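Local atomic coordinates of putative alpha-ketoglutarate-dependent taurine dioxygenase (Burkholderia xenovorans, PDB entry 5HSX), a protein that probably acts as an iron- and 2-oxoglutarate-dependent dioxygenase of the TfdA/TauD family, although its substrate is not established. Residues Arg51-Leu55 against His210-Gly214; Leu67-His72 against Ser136-Gly140; Thr127-Pro132 against Leu200-His204; Gly148-Asn154 against Phe252-Trp258. Residues are numbered along the deposited sequence.

Contact 1: Arg51-Leu55 against His210-Gly214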
loop_
_atom_site.group_PDB
_atom_site.type_symbol
_atom_site.label_atom_id
_atom_site.label_comp_id
_atom_site.label_asym_id
_atom_site.label_seq_id
_atom_site.Cartn_x
_atom_site.Cartn_y
_atom_site.Cartn_z
ATOM N N ARG B 51 8.546 -18.882 -15.057
ATOM C CA ARG B 51 7.698 -19.645 -14.147
ATOM C C ARG B 51 8.319 -19.729 -12.762
ATOM O O ARG B 51 7.621 -19.602 -11.750
ATOM C CB ARG B 51 7.441 -21.056 -14.696
ATOM C CG ARG B 51 6.291 -21.743 -13.960
ATOM C CD ARG B 51 6.055 -23.211 -14.373
ATOM N NE ARG B 51 4.805 -23.659 -13.765
ATOM C CZ ARG B 51 3.624 -23.612 -14.372
ATOM N NH1 ARG B 51 3.534 -23.181 -15.632
ATOM N NH2 ARG B 51 2.533 -23.994 -13.725
ATOM N N ALA B 52 9.636 -19.940 -12.696
ATOM C CA ALA B 52 10.305 -20.031 -11.404
ATOM C C ALA B 52 10.287 -18.692 -10.678
ATOM O O ALA B 52 10.117 -18.644 -9.454
ATOM C CB ALA B 52 11.739 -20.520 -11.603
ATOM N N ALA B 53 10.480 -17.597 -11.415
ATOM C CA ALA B 53 10.403 -16.273 -10.809
ATOM C C ALA B 53 9.001 -15.995 -10.288
ATOM O O ALA B 53 8.835 -15.392 -9.222
ATOM C CB ALA B 53 10.820 -15.211 -11.827
ATOM N N LEU B 54 7.982 -16.444 -11.020
ATOM C CA LEU B 54 6.603 -16.272 -10.577
ATOM C C LEU B 54 6.333 -17.059 -9.300
ATOM O O LEU B 54 5.743 -16.537 -8.350
ATOM C CB LEU B 54 5.643 -16.694 -11.689
ATOM C CG LEU B 54 4.153 -16.768 -11.355
ATOM C CD1 LEU B 54 3.572 -15.372 -11.074
ATOM C CD2 LEU B 54 3.406 -17.471 -12.493
ATOM N N LEU B 55 6.748 -18.327 -9.257
ATOM C CA LEU B 55 6.535 -19.104 -8.041
ATOM C C LEU B 55 7.262 -18.483 -6.855
ATOM O O LEU B 55 6.749 -18.501 -5.729
ATOM C CB LEU B 55 6.988 -20.553 -8.247
ATOM C CG LEU B 55 6.203 -21.362 -9.281
ATOM C CD1 LEU B 55 6.614 -22.819 -9.213
ATOM C CD2 LEU B 55 4.700 -21.208 -9.087
ATOM N N HIS B 210 0.226 -25.334 -1.628
ATOM C CA HIS B 210 0.570 -24.982 -3.004
ATOM C C HIS B 210 0.991 -26.227 -3.783
ATOM O O HIS B 210 1.890 -26.960 -3.344
ATOM C CB HIS B 210 1.684 -23.933 -3.008
ATOM C CG HIS B 210 1.880 -23.260 -4.328
ATOM N ND1 HIS B 210 2.391 -23.910 -5.428
ATOM C CD2 HIS B 210 1.642 -21.981 -4.721
ATOM C CE1 HIS B 210 2.449 -23.069 -6.445
ATOM N NE2 HIS B 210 2.011 -21.888 -6.041
ATOM N N PRO B 211 0.376 -26.506 -4.940
ATOM C CA PRO B 211 0.654 -27.782 -5.624
ATOM C C PRO B 211 2.023 -27.872 -6.290
ATOM O O PRO B 211 2.434 -28.983 -6.647
ATOM C CB PRO B 211 -0.471 -27.883 -6.665
ATOM C CG PRO B 211 -0.903 -26.494 -6.894
ATOM C CD PRO B 211 -0.719 -25.757 -5.582
ATOM N N GLU B 212 2.736 -26.765 -6.488
ATOM C CA GLU B 212 4.066 -26.830 -7.080
ATOM C C GLU B 212 5.188 -26.624 -6.070
ATOM O O GLU B 212 6.271 -27.182 -6.244
ATOM C CB GLU B 212 4.210 -25.799 -8.205
ATOM C CG GLU B 212 3.321 -26.062 -9.410
ATOM C CD GLU B 212 3.596 -25.105 -10.564
ATOM O OE1 GLU B 212 4.669 -25.207 -11.201
ATOM O OE2 GLU B 212 2.738 -24.241 -10.830
ATOM N N THR B 213 4.970 -25.835 -5.019
ATOM C CA THR B 213 6.031 -25.566 -4.058
ATOM C C THR B 213 5.839 -26.265 -2.723
ATOM O O THR B 213 6.799 -26.353 -1.948
ATOM C CB THR B 213 6.149 -24.060 -3.784
ATOM O OG1 THR B 213 5.004 -23.637 -3.038
ATOM C CG2 THR B 213 6.226 -23.270 -5.092
ATOM N N GLY B 214 4.632 -26.748 -2.430
ATOM C CA GLY B 214 4.350 -27.342 -1.144
ATOM C C GLY B 214 4.155 -26.348 -0.022
ATOM O O GLY B 214 3.915 -26.766 1.118
#
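R51 and L55 lie one turn apart on helix 44-57 and face the turn after strand 200-209. R51 is extended, with chi1 to chi3 all t. This carries its guanidinium across to E212, whose chi1 is m and chi2 t. The two groups meet edge on. R51 NE donates to E212 OE1 at 3.0 Å and R51 NH2 to E212 OE2 at 2.9 Å, a bidentate salt bridge. R269 forms a second salt bridge to E212 OE2, and R51 NH1 is hydrogen-bonded to F79 O. L55, chi1 m and chi2 t, points toward the turn. Its CD1 is 3.7 Å from E212 OE1 and 4.2 Å from T213 CG2, and its CD2 is 3.9 Å from H210 CE1. H210 shapes the turn: its ND1 accepts from E212 N at 3.1 Å and T213 N at 3.2 Å. Its NE2 is hydrogen-bonded to D267. ND1 is thus an acceptor, and a carboxylate shared by two arginines, with L55 beside it, joins helix and turn by charge and apolar contact.

Contact 2: Leu67-His72 against Ser136-Gly140; sequences LTHEQH and SILRG. With EDO (1,2-ethanediol), chain S.
The start of helix 69-77 packs beside strand 135-140. L67 and T68 are extended (phi/psi -113/149 and -80/166), and the helix begins at H69. Residues 136-140 are beta strand. The closest CA pair is H72 with R139, 8.0 Å apart. T68 is the N-cap in a capping box with Q71: Q71 N donates to T68 OG1 (3.0 Å) and T68 N to Q71 OE1 (2.9 Å). The direct hydrogen bonds centre on R139 (chi1 p, chi2 and chi3 t, chi4 -93°). Its NH1 donates to H69 ND1 at 3.1 Å and to H72 ND1 at 3.0 Å. H69 has chi1 m and chi2 -31°. H72 has chi1 t and chi2 174°, and its NE2 donates to I137 O at 3.0 Å, so its ring bridges side chain and strand backbone. A water accepts from L67 N (2.9 Å) and R139 NE (3.0 Å). Close side-chain approaches are L67 CB to R139 NE at 4.0 Å and H72 NE2 to I137 CG2 at 3.5 Å. A 1,2-ethanediol O1 donates to E70 OE1 (3.2 Å). The arrangement is a capped helix start held by a buried arginine to an inner strand of the mixed sheet in this cupin-clan fold.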
loop_
_atom_site.group_PDB
_atom_site.type_symbol
_atom_site.label_atom_id
_atom_site.label_comp_id
_atom_site.label_asym_id
_atom_site.label_seq_id
_atom_site.Cartn_x
_atom_site.Cartn_y
_atom_site.Cartn_z
ATOM N N LEU B 67 1.282 -5.529 -26.840
ATOM C CA LEU B 67 0.832 -6.803 -27.386
ATOM C C LEU B 67 -0.524 -6.683 -28.070
ATOM O O LEU B 67 -1.368 -5.868 -27.688
ATOM C CB LEU B 67 0.733 -7.858 -26.280
ATOM C CG LEU B 67 1.939 -8.009 -25.352
ATOM C CD1 LEU B 67 1.670 -9.090 -24.312
ATOM C CD2 LEU B 67 3.196 -8.329 -26.164
ATOM N N THR B 68 -0.724 -7.519 -29.086
ATOM C CA THR B 68 -2.049 -7.806 -29.605
ATOM C C THR B 68 -2.747 -8.836 -28.716
ATOM O O THR B 68 -2.122 -9.504 -27.887
ATOM C CB THR B 68 -1.971 -8.344 -31.034
ATOM O OG1 THR B 68 -1.266 -9.595 -31.029
ATOM C CG2 THR B 68 -1.265 -7.352 -31.967
ATOM N N HIS B 69 -4.064 -8.972 -28.899
ATOM C CA HIS B 69 -4.793 -10.023 -28.192
ATOM C C HIS B 69 -4.204 -11.393 -28.503
ATOM O O HIS B 69 -4.076 -12.244 -27.612
ATOM C CB HIS B 69 -6.279 -10.002 -28.569
ATOM C CG HIS B 69 -7.032 -8.819 -28.042
ATOM N ND1 HIS B 69 -6.714 -8.197 -26.853
ATOM C CD2 HIS B 69 -8.105 -8.155 -28.537
ATOM C CE1 HIS B 69 -7.549 -7.195 -26.646
ATOM N NE2 HIS B 69 -8.403 -7.146 -27.653
ATOM N N GLU B 70 -3.831 -11.622 -29.766
ATOM C CA GLU B 70 -3.239 -12.903 -30.140
ATOM C C GLU B 70 -1.911 -13.134 -29.433
ATOM O O GLU B 70 -1.636 -14.245 -28.966
ATOM C CB GLU B 70 -3.048 -12.984 -31.656
ATOM C CG GLU B 70 -4.334 -13.163 -32.446
ATOM C CD GLU B 70 -5.037 -11.847 -32.746
ATOM O OE1 GLU B 70 -4.681 -10.810 -32.139
ATOM O OE2 GLU B 70 -5.947 -11.853 -33.603
ATOM N N GLN B 71 -1.070 -12.099 -29.348
ATOM C CA GLN B 71 0.212 -12.261 -28.671
ATOM C C GLN B 71 0.021 -12.478 -27.178
ATOM O O GLN B 71 0.746 -13.266 -26.561
ATOM C CB GLN B 71 1.104 -11.049 -28.939
ATOM C CG GLN B 71 1.647 -11.010 -30.366
ATOM C CD GLN B 71 2.112 -9.620 -30.782
ATOM O OE1 GLN B 71 1.782 -8.619 -30.141
ATOM N NE2 GLN B 71 2.880 -9.556 -31.867
ATOM N N HIS B 72 -0.958 -11.792 -26.584
ATOM C CA HIS B 72 -1.273 -11.980 -25.171
ATOM C C HIS B 72 -1.709 -13.419 -24.902
ATOM O O HIS B 72 -1.249 -14.058 -23.945
ATOM C CB HIS B 72 -2.358 -10.965 -24.780
ATOM C CG HIS B 72 -2.716 -10.942 -23.325
ATOM N ND1 HIS B 72 -3.579 -10.000 -22.799
ATOM C CD2 HIS B 72 -2.345 -11.730 -22.287
ATOM C CE1 HIS B 72 -3.721 -10.209 -21.504
ATOM N NE2 HIS B 72 -2.985 -11.254 -21.168
ATOM N N SER B 136 -3.313 -15.269 -13.403
ATOM C CA SER B 136 -3.873 -14.338 -14.369
ATOM C C SER B 136 -2.747 -13.502 -14.959
ATOM O O SER B 136 -1.726 -13.258 -14.308
ATOM C CB SER B 136 -4.934 -13.426 -13.732
ATOM O OG SER B 136 -5.699 -14.122 -12.755
ATOM N N ILE B 137 -2.952 -13.055 -16.195
ATOM C CA ILE B 137 -2.005 -12.207 -16.906
ATOM C C ILE B 137 -2.770 -10.986 -17.392
ATOM O O ILE B 137 -3.624 -11.096 -18.282
ATOM C CB ILE B 137 -1.339 -12.943 -18.077
ATOM C CG1 ILE B 137 -0.560 -14.147 -17.546
ATOM C CG2 ILE B 137 -0.438 -11.983 -18.866
ATOM C CD1 ILE B 137 -0.209 -15.149 -18.582
ATOM N N LEU B 138 -2.463 -9.825 -16.819
ATOM C CA LEU B 138 -3.192 -8.587 -17.063
ATOM C C LEU B 138 -2.265 -7.601 -17.764
ATOM O O LEU B 138 -1.184 -7.303 -17.247
ATOM C CB LEU B 138 -3.681 -8.011 -15.733
ATOM C CG LEU B 138 -4.420 -6.679 -15.710
ATOM C CD1 LEU B 138 -5.723 -6.774 -16.483
ATOM C CD2 LEU B 138 -4.661 -6.288 -14.244
ATOM N N ARG B 139 -2.679 -7.089 -18.929
ATOM C CA ARG B 139 -1.860 -6.140 -19.677
ATOM C C ARG B 139 -2.560 -4.788 -19.798
ATOM O O ARG B 139 -3.781 -4.716 -19.976
ATOM C CB ARG B 139 -1.492 -6.694 -21.071
ATOM C CG ARG B 139 -2.523 -6.490 -22.191
ATOM C CD ARG B 139 -2.045 -7.152 -23.488
ATOM N NE ARG B 139 -2.617 -6.518 -24.670
ATOM C CZ ARG B 139 -3.727 -6.920 -25.284
ATOM N NH1 ARG B 139 -4.396 -7.975 -24.836
ATOM N NH2 ARG B 139 -4.169 -6.264 -26.353
ATOM N N GLY B 140 -1.780 -3.713 -19.693
ATOM C CA GLY B 140 -2.309 -2.363 -19.753
ATOM C C GLY B 140 -2.108 -1.740 -21.119
ATOM O O GLY B 140 -0.979 -1.624 -21.599
HETATM C C1 EDO S . -5.168 -6.791 -31.080
HETATM O O1 EDO S . -5.861 -7.858 -31.742
HETATM C C2 EDO S . -6.112 -6.073 -30.126
HETATM O O2 EDO S . -5.366 -5.356 -29.137
HETATM O O HOH W 1 -0.365 -4.525 -24.656
#

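Contact 3: Thr127-Pro132 against Leu200-His204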
loop_
_atom_site.group_PDB
_atom_site.type_symbol
_atom_site.label_atom_id
_atom_site.label_comp_id
_atom_site.label_asym_id
_atom_site.label_seq_id
_atom_site.Cartn_x
_atom_site.Cartn_y
_atom_site.Cartn_z
ATOM N N THR B 127 -12.556 -17.401 -6.103
ATOM C CA THR B 127 -12.508 -18.496 -5.133
ATOM C C THR B 127 -13.894 -18.993 -4.758
ATOM O O THR B 127 -13.995 -19.975 -4.020
ATOM C CB THR B 127 -11.742 -18.132 -3.851
ATOM O OG1 THR B 127 -12.342 -17.003 -3.206
ATOM C CG2 THR B 127 -10.266 -17.859 -4.144
ATOM N N ALA B 128 -14.966 -18.361 -5.246
ATOM C CA ALA B 128 -16.274 -18.977 -5.066
ATOM C C ALA B 128 -16.436 -20.250 -5.891
ATOM O O ALA B 128 -17.417 -20.971 -5.692
ATOM C CB ALA B 128 -17.383 -17.982 -5.415
ATOM N N ALA B 129 -15.515 -20.533 -6.805
ATOM C CA ALA B 129 -15.559 -21.744 -7.616
ATOM C C ALA B 129 -14.707 -22.840 -6.983
ATOM O O ALA B 129 -13.782 -22.570 -6.214
ATOM C CB ALA B 129 -15.063 -21.458 -9.030
ATOM N N VAL B 130 -15.002 -24.093 -7.349
ATOM C CA VAL B 130 -14.273 -25.211 -6.749
ATOM C C VAL B 130 -12.857 -25.307 -7.313
ATOM O O VAL B 130 -11.945 -25.787 -6.628
ATOM C CB VAL B 130 -15.042 -26.536 -6.937
ATOM C CG1 VAL B 130 -15.016 -26.974 -8.387
ATOM C CG2 VAL B 130 -14.460 -27.618 -6.024
ATOM N N ASN B 131 -12.640 -24.846 -8.549
ATOM C CA ASN B 131 -11.318 -24.830 -9.179
ATOM C C ASN B 131 -10.981 -23.402 -9.610
ATOM O O ASN B 131 -11.104 -23.052 -10.795
ATOM C CB ASN B 131 -11.270 -25.795 -10.362
ATOM C CG ASN B 131 -12.346 -25.507 -11.393
ATOM O OD1 ASN B 131 -13.454 -25.084 -11.053
ATOM N ND2 ASN B 131 -12.011 -25.693 -12.658
ATOM N N PRO B 132 -10.537 -22.554 -8.683
ATOM C CA PRO B 132 -10.187 -21.183 -9.059
ATOM C C PRO B 132 -9.013 -21.169 -10.016
ATOM O O PRO B 132 -8.155 -22.073 -9.989
ATOM C CB PRO B 132 -9.828 -20.529 -7.714
ATOM C CG PRO B 132 -10.518 -21.397 -6.673
ATOM C CD PRO B 132 -10.394 -22.787 -7.232
ATOM N N LEU B 200 -22.592 -18.993 -6.878
ATOM C CA LEU B 200 -21.524 -19.951 -6.625
ATOM C C LEU B 200 -21.288 -20.063 -5.126
ATOM O O LEU B 200 -21.174 -19.044 -4.436
ATOM C CB LEU B 200 -20.223 -19.528 -7.312
ATOM C CG LEU B 200 -20.089 -19.613 -8.830
ATOM C CD1 LEU B 200 -18.795 -18.937 -9.247
ATOM C CD2 LEU B 200 -20.103 -21.062 -9.286
ATOM N N VAL B 201 -21.218 -21.298 -4.626
ATOM C CA VAL B 201 -20.893 -21.564 -3.227
ATOM C C VAL B 201 -19.935 -22.747 -3.184
ATOM O O VAL B 201 -20.243 -23.820 -3.717
ATOM C CB VAL B 201 -22.145 -21.864 -2.372
ATOM C CG1 VAL B 201 -21.751 -22.035 -0.898
ATOM C CG2 VAL B 201 -23.204 -20.777 -2.529
ATOM N N THR B 202 -18.784 -22.559 -2.538
ATOM C CA THR B 202 -17.749 -23.580 -2.460
ATOM C C THR B 202 -17.141 -23.586 -1.067
ATOM O O THR B 202 -16.949 -22.528 -0.459
ATOM C CB THR B 202 -16.650 -23.344 -3.512
ATOM O OG1 THR B 202 -17.220 -23.461 -4.823
ATOM C CG2 THR B 202 -15.506 -24.357 -3.367
ATOM N N GLU B 203 -16.848 -24.781 -0.565
ATOM C CA GLU B 203 -16.104 -24.946 0.674
ATOM C C GLU B 203 -14.635 -25.177 0.332
ATOM O O GLU B 203 -14.303 -26.148 -0.351
ATOM C CB GLU B 203 -16.653 -26.112 1.503
ATOM C CG GLU B 203 -15.932 -26.268 2.850
ATOM C CD GLU B 203 -16.400 -27.498 3.619
ATOM O OE1 GLU B 203 -17.605 -27.591 3.934
ATOM O OE2 GLU B 203 -15.556 -28.367 3.897
ATOM N N HIS B 204 -13.763 -24.290 0.814
ATOM C CA HIS B 204 -12.319 -24.364 0.602
ATOM C C HIS B 204 -11.594 -24.565 1.922
ATOM O O HIS B 204 -12.103 -24.165 2.978
ATOM C CB HIS B 204 -11.782 -23.075 -0.041
ATOM C CG HIS B 204 -12.079 -22.947 -1.498
ATOM N ND1 HIS B 204 -11.637 -23.856 -2.436
ATOM C CD2 HIS B 204 -12.750 -21.990 -2.186
ATOM C CE1 HIS B 204 -12.035 -23.472 -3.639
ATOM N NE2 HIS B 204 -12.705 -22.337 -3.515
#
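This buried contact joins the loop between strands 122-123 and 135-140 to strand 200-209 of the antiparallel five-stranded sheet in this cupin-clan fold. The loop does not pair with the strand through its backbone. Instead, strand side chains donate to loop carbonyls. L200, T202 and H204 all point toward the loop, as expected for every second residue of a strand. The closest CA pair is A128 with T202, 5.5 Å apart. T202 OG1 donates to A128 O at 2.6 Å, a short bond that satisfies this carbonyl. H204 NE2 lies between two further carbonyls. It donates weakly to T127 O at 2.7 Å and weakly to A129 O at 2.9 Å, with N-H...O angles of 123° and 128°. Its single proton is thus shared, and neither bond is straight. The other ring nitrogen, H204 ND1, is hydrogen-bonded to S306, and H177 meets the ring edge to face. T127 OG1 is satisfied outside the contact, by H177 and S221. V130 N lies 3.4 Å from T202 OG1, but the angle is poor and no bond forms. Van der Waals contacts complete the interface. P132 CG is 4.0 Å from H204 NE2, and V130 CB is 4.2 Å from T202 CG2. At the start of the strand segment, in an apolar contact, A128 CB rests 3.7 Å from L200 CB.

Contact 4: Gly148-Asn154 against Phe252-Trp258. With EDO (1,2-ethanediol), chain O.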
loop_
_atom_site.group_PDB
_atom_site.type_symbol
_atom_site.label_atom_id
_atom_site.label_comp_id
_atom_site.label_asym_id
_atom_site.label_seq_id
_atom_site.Cartn_x
_atom_site.Cartn_y
_atom_site.Cartn_z
ATOM N N GLY B 148 -4.857 4.550 -10.244
ATOM C CA GLY B 148 -5.104 3.219 -10.756
ATOM C C GLY B 148 -4.092 2.155 -10.391
ATOM O O GLY B 148 -4.043 1.124 -11.071
ATOM N N ASP B 149 -3.275 2.368 -9.356
ATOM C CA ASP B 149 -2.298 1.363 -8.954
ATOM C C ASP B 149 -2.999 0.099 -8.459
ATOM O O ASP B 149 -4.110 0.149 -7.930
ATOM C CB ASP B 149 -1.386 1.897 -7.839
ATOM C CG ASP B 149 -0.470 3.040 -8.287
ATOM O OD1 ASP B 149 -0.520 3.484 -9.461
ATOM O OD2 ASP B 149 0.294 3.513 -7.420
ATOM N N THR B 150 -2.328 -1.042 -8.624
ATOM C CA THR B 150 -2.799 -2.331 -8.131
ATOM C C THR B 150 -1.863 -2.808 -7.026
ATOM O O THR B 150 -0.660 -2.528 -7.049
ATOM C CB THR B 150 -2.851 -3.379 -9.264
ATOM O OG1 THR B 150 -3.608 -2.863 -10.367
ATOM C CG2 THR B 150 -3.492 -4.683 -8.787
ATOM N N GLN B 151 -2.416 -3.532 -6.051
ATOM C CA GLN B 151 -1.602 -4.112 -4.992
ATOM C C GLN B 151 -1.848 -5.610 -4.892
ATOM O O GLN B 151 -2.940 -6.104 -5.188
ATOM C CB GLN B 151 -1.875 -3.473 -3.627
ATOM C CG GLN B 151 -1.766 -1.941 -3.624
ATOM C CD GLN B 151 -1.667 -1.374 -2.226
ATOM O OE1 GLN B 151 -0.913 -1.878 -1.399
ATOM N NE2 GLN B 151 -2.424 -0.303 -1.957
ATOM N N TRP B 152 -0.816 -6.322 -4.444
ATOM C CA TRP B 152 -0.893 -7.745 -4.159
ATOM C C TRP B 152 -0.373 -8.009 -2.751
ATOM O O TRP B 152 0.476 -7.273 -2.237
ATOM C CB TRP B 152 -0.057 -8.589 -5.158
ATOM C CG TRP B 152 -0.629 -8.697 -6.550
ATOM C CD1 TRP B 152 -1.295 -9.769 -7.086
ATOM C CD2 TRP B 152 -0.559 -7.711 -7.583
ATOM N NE1 TRP B 152 -1.656 -9.501 -8.385
ATOM C CE2 TRP B 152 -1.214 -8.244 -8.716
ATOM C CE3 TRP B 152 -0.008 -6.429 -7.662
ATOM C CZ2 TRP B 152 -1.330 -7.536 -9.915
ATOM C CZ3 TRP B 152 -0.133 -5.720 -8.858
ATOM C CH2 TRP B 152 -0.783 -6.280 -9.962
ATOM N N THR B 153 -0.848 -9.091 -2.143
ATOM C CA THR B 153 -0.313 -9.504 -0.859
ATOM C C THR B 153 0.067 -10.977 -0.915
ATOM O O THR B 153 -0.533 -11.760 -1.651
ATOM C CB THR B 153 -1.294 -9.235 0.275
ATOM O OG1 THR B 153 -0.662 -9.562 1.518
ATOM C CG2 THR B 153 -2.602 -10.048 0.093
ATOM N N ASN B 154 1.077 -11.334 -0.122
ATOM C CA ASN B 154 1.692 -12.659 -0.158
ATOM C C ASN B 154 1.026 -13.523 0.912
ATOM O O ASN B 154 1.314 -13.381 2.100
ATOM C CB ASN B 154 3.196 -12.517 0.068
ATOM C CG ASN B 154 3.929 -13.834 0.058
ATOM O OD1 ASN B 154 3.335 -14.899 0.222
ATOM N ND2 ASN B 154 5.241 -13.767 -0.118
ATOM N N PHE B 252 3.488 -7.561 3.886
ATOM C CA PHE B 252 3.171 -8.649 2.963
ATOM C C PHE B 252 2.842 -8.155 1.558
ATOM O O PHE B 252 2.565 -8.982 0.688
ATOM C CB PHE B 252 1.980 -9.489 3.479
ATOM C CG PHE B 252 2.170 -10.040 4.865
ATOM C CD1 PHE B 252 3.334 -10.725 5.201
ATOM C CD2 PHE B 252 1.187 -9.865 5.835
ATOM C CE1 PHE B 252 3.517 -11.229 6.485
ATOM C CE2 PHE B 252 1.360 -10.359 7.122
ATOM C CZ PHE B 252 2.532 -11.046 7.446
ATOM N N THR B 253 2.884 -6.842 1.300
ATOM C CA THR B 253 2.288 -6.294 0.087
ATOM C C THR B 253 3.314 -5.679 -0.858
ATOM O O THR B 253 4.428 -5.319 -0.470
ATOM C CB THR B 253 1.227 -5.215 0.399
ATOM O OG1 THR B 253 1.866 -4.029 0.901
ATOM C CG2 THR B 253 0.216 -5.738 1.404
ATOM N N VAL B 254 2.900 -5.549 -2.117
ATOM C CA VAL B 254 3.616 -4.754 -3.112
ATOM C C VAL B 254 2.593 -3.946 -3.904
ATOM O O VAL B 254 1.475 -4.410 -4.149
ATOM C CB VAL B 254 4.481 -5.643 -4.042
ATOM C CG1 VAL B 254 3.600 -6.564 -4.915
ATOM C CG2 VAL B 254 5.405 -4.781 -4.903
ATOM N N ARG B 255 2.975 -2.727 -4.285
ATOM C CA ARG B 255 2.139 -1.825 -5.069
ATOM C C ARG B 255 2.781 -1.601 -6.432
ATOM O O ARG B 255 4.007 -1.477 -6.535
ATOM C CB ARG B 255 1.956 -0.496 -4.320
ATOM C CG ARG B 255 1.067 0.536 -5.015
ATOM C CD ARG B 255 0.753 1.655 -4.035
ATOM N NE ARG B 255 0.019 2.739 -4.671
ATOM C CZ ARG B 255 -0.606 3.702 -3.998
ATOM N NH1 ARG B 255 -0.604 3.688 -2.674
ATOM N NH2 ARG B 255 -1.248 4.671 -4.658
ATOM N N PHE B 256 1.953 -1.542 -7.480
ATOM C CA PHE B 256 2.418 -1.452 -8.862
ATOM C C PHE B 256 1.746 -0.265 -9.529
ATOM O O PHE B 256 0.514 -0.189 -9.563
ATOM C CB PHE B 256 2.092 -2.742 -9.625
ATOM C CG PHE B 256 2.653 -2.801 -11.025
ATOM C CD1 PHE B 256 4.018 -2.921 -11.237
ATOM C CD2 PHE B 256 1.809 -2.800 -12.120
ATOM C CE1 PHE B 256 4.530 -3.005 -12.525
ATOM C CE2 PHE B 256 2.312 -2.898 -13.409
ATOM C CZ PHE B 256 3.673 -3.003 -13.612
ATOM N N LYS B 257 2.542 0.644 -10.073
ATOM C CA LYS B 257 2.018 1.755 -10.850
ATOM C C LYS B 257 2.122 1.397 -12.322
ATOM O O LYS B 257 3.226 1.179 -12.839
ATOM C CB LYS B 257 2.756 3.059 -10.549
ATOM C CG LYS B 257 2.224 4.221 -11.385
ATOM C CD LYS B 257 2.796 5.548 -10.921
ATOM C CE LYS B 257 2.118 6.724 -11.632
ATOM N NZ LYS B 257 2.330 6.735 -13.113
ATOM N N TRP B 258 0.971 1.319 -12.983
ATOM C CA TRP B 258 0.901 0.881 -14.369
ATOM C C TRP B 258 1.458 1.923 -15.327
ATOM O O TRP B 258 1.422 3.130 -15.071
ATOM C CB TRP B 258 -0.545 0.572 -14.757
ATOM C CG TRP B 258 -1.071 -0.625 -14.061
ATOM C CD1 TRP B 258 -1.639 -0.674 -12.821
ATOM C CD2 TRP B 258 -1.059 -1.969 -14.554
ATOM N NE1 TRP B 258 -1.984 -1.970 -12.514
ATOM C CE2 TRP B 258 -1.642 -2.780 -13.566
ATOM C CE3 TRP B 258 -0.618 -2.560 -15.743
ATOM C CZ2 TRP B 258 -1.792 -4.155 -13.723
ATOM C CZ3 TRP B 258 -0.774 -3.923 -15.902
ATOM C CH2 TRP B 258 -1.349 -4.710 -14.893
HETATM C C1 EDO O . -4.711 3.139 -4.439
HETATM O O1 EDO O . -5.853 2.804 -5.239
HETATM C C2 EDO O . -3.751 1.953 -4.371
HETATM O O2 EDO O . -4.406 0.844 -3.741
HETATM O O HOH W 2 -1.238 2.764 -12.007
HETATM O O HOH W 3 -2.817 4.832 -7.388
#
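Strands 150-154 and 253-256 form an antiparallel pair at one edge of the four-stranded sheet that also contains 122-123 and 271-274. Their axes approach to 4.7 Å at 161°. T150 with F256 and W152 with V254 are hydrogen-bonded pairs. T150 N to F256 O is 3.1 Å and F256 N to T150 O 2.8 Å; both W152-V254 bonds are 3.0 Å. N154 N to F252 O, at 2.9 Å, extends the pairing. Q151-R255 and T153-T253 are non-hydrogen-bonded pairs. On one face, W152 CZ3 packs on F256 CB at 3.8 Å and W152 CB on V254 CG1 at 4.2 Å. W258 NE1 donates to T150 OG1 at 2.8 Å. Toward the other face, R255 NE makes a salt bridge to D149 OD2 at 2.9 Å. One water links D149 N to R255 NH2, and another D149 OD1 to W258 N. R255 NH1 also makes a weak hydrogen bond to T253 O of the second subunit. N154 then caps helix 155-161 through A157 N. Strand 271-274, on the far side of 150-154, carries the sodium ligand H273, so this is an edge pair of the metal-bearing sheet in a cupin-clan double-stranded beta-helix, placed at the dimer interface.

Overall arrangement
From the N terminus, helix 44-57 opens contact 1, which closes only at the turn after strand 200-209. Contact 2 lies wholly within that long loop, tying helix 69-77 to strand 135-140. Contact 3, which ties the loop before strand 135-140 to strand 200-209, also falls within it. Its first segment lies just before the strand of contact 2, so contacts 2 and 3 cross. Contact 4 opens after contact 2 has closed, and its return strand comes last. It therefore crosses contacts 1 and 3. Contacts 2 and 4 touch where L138 and G140 of the mixed sheet pack on W258, just past edge strand 253-256. Contacts 3 and 4 lie on opposite sides of the chain's centre.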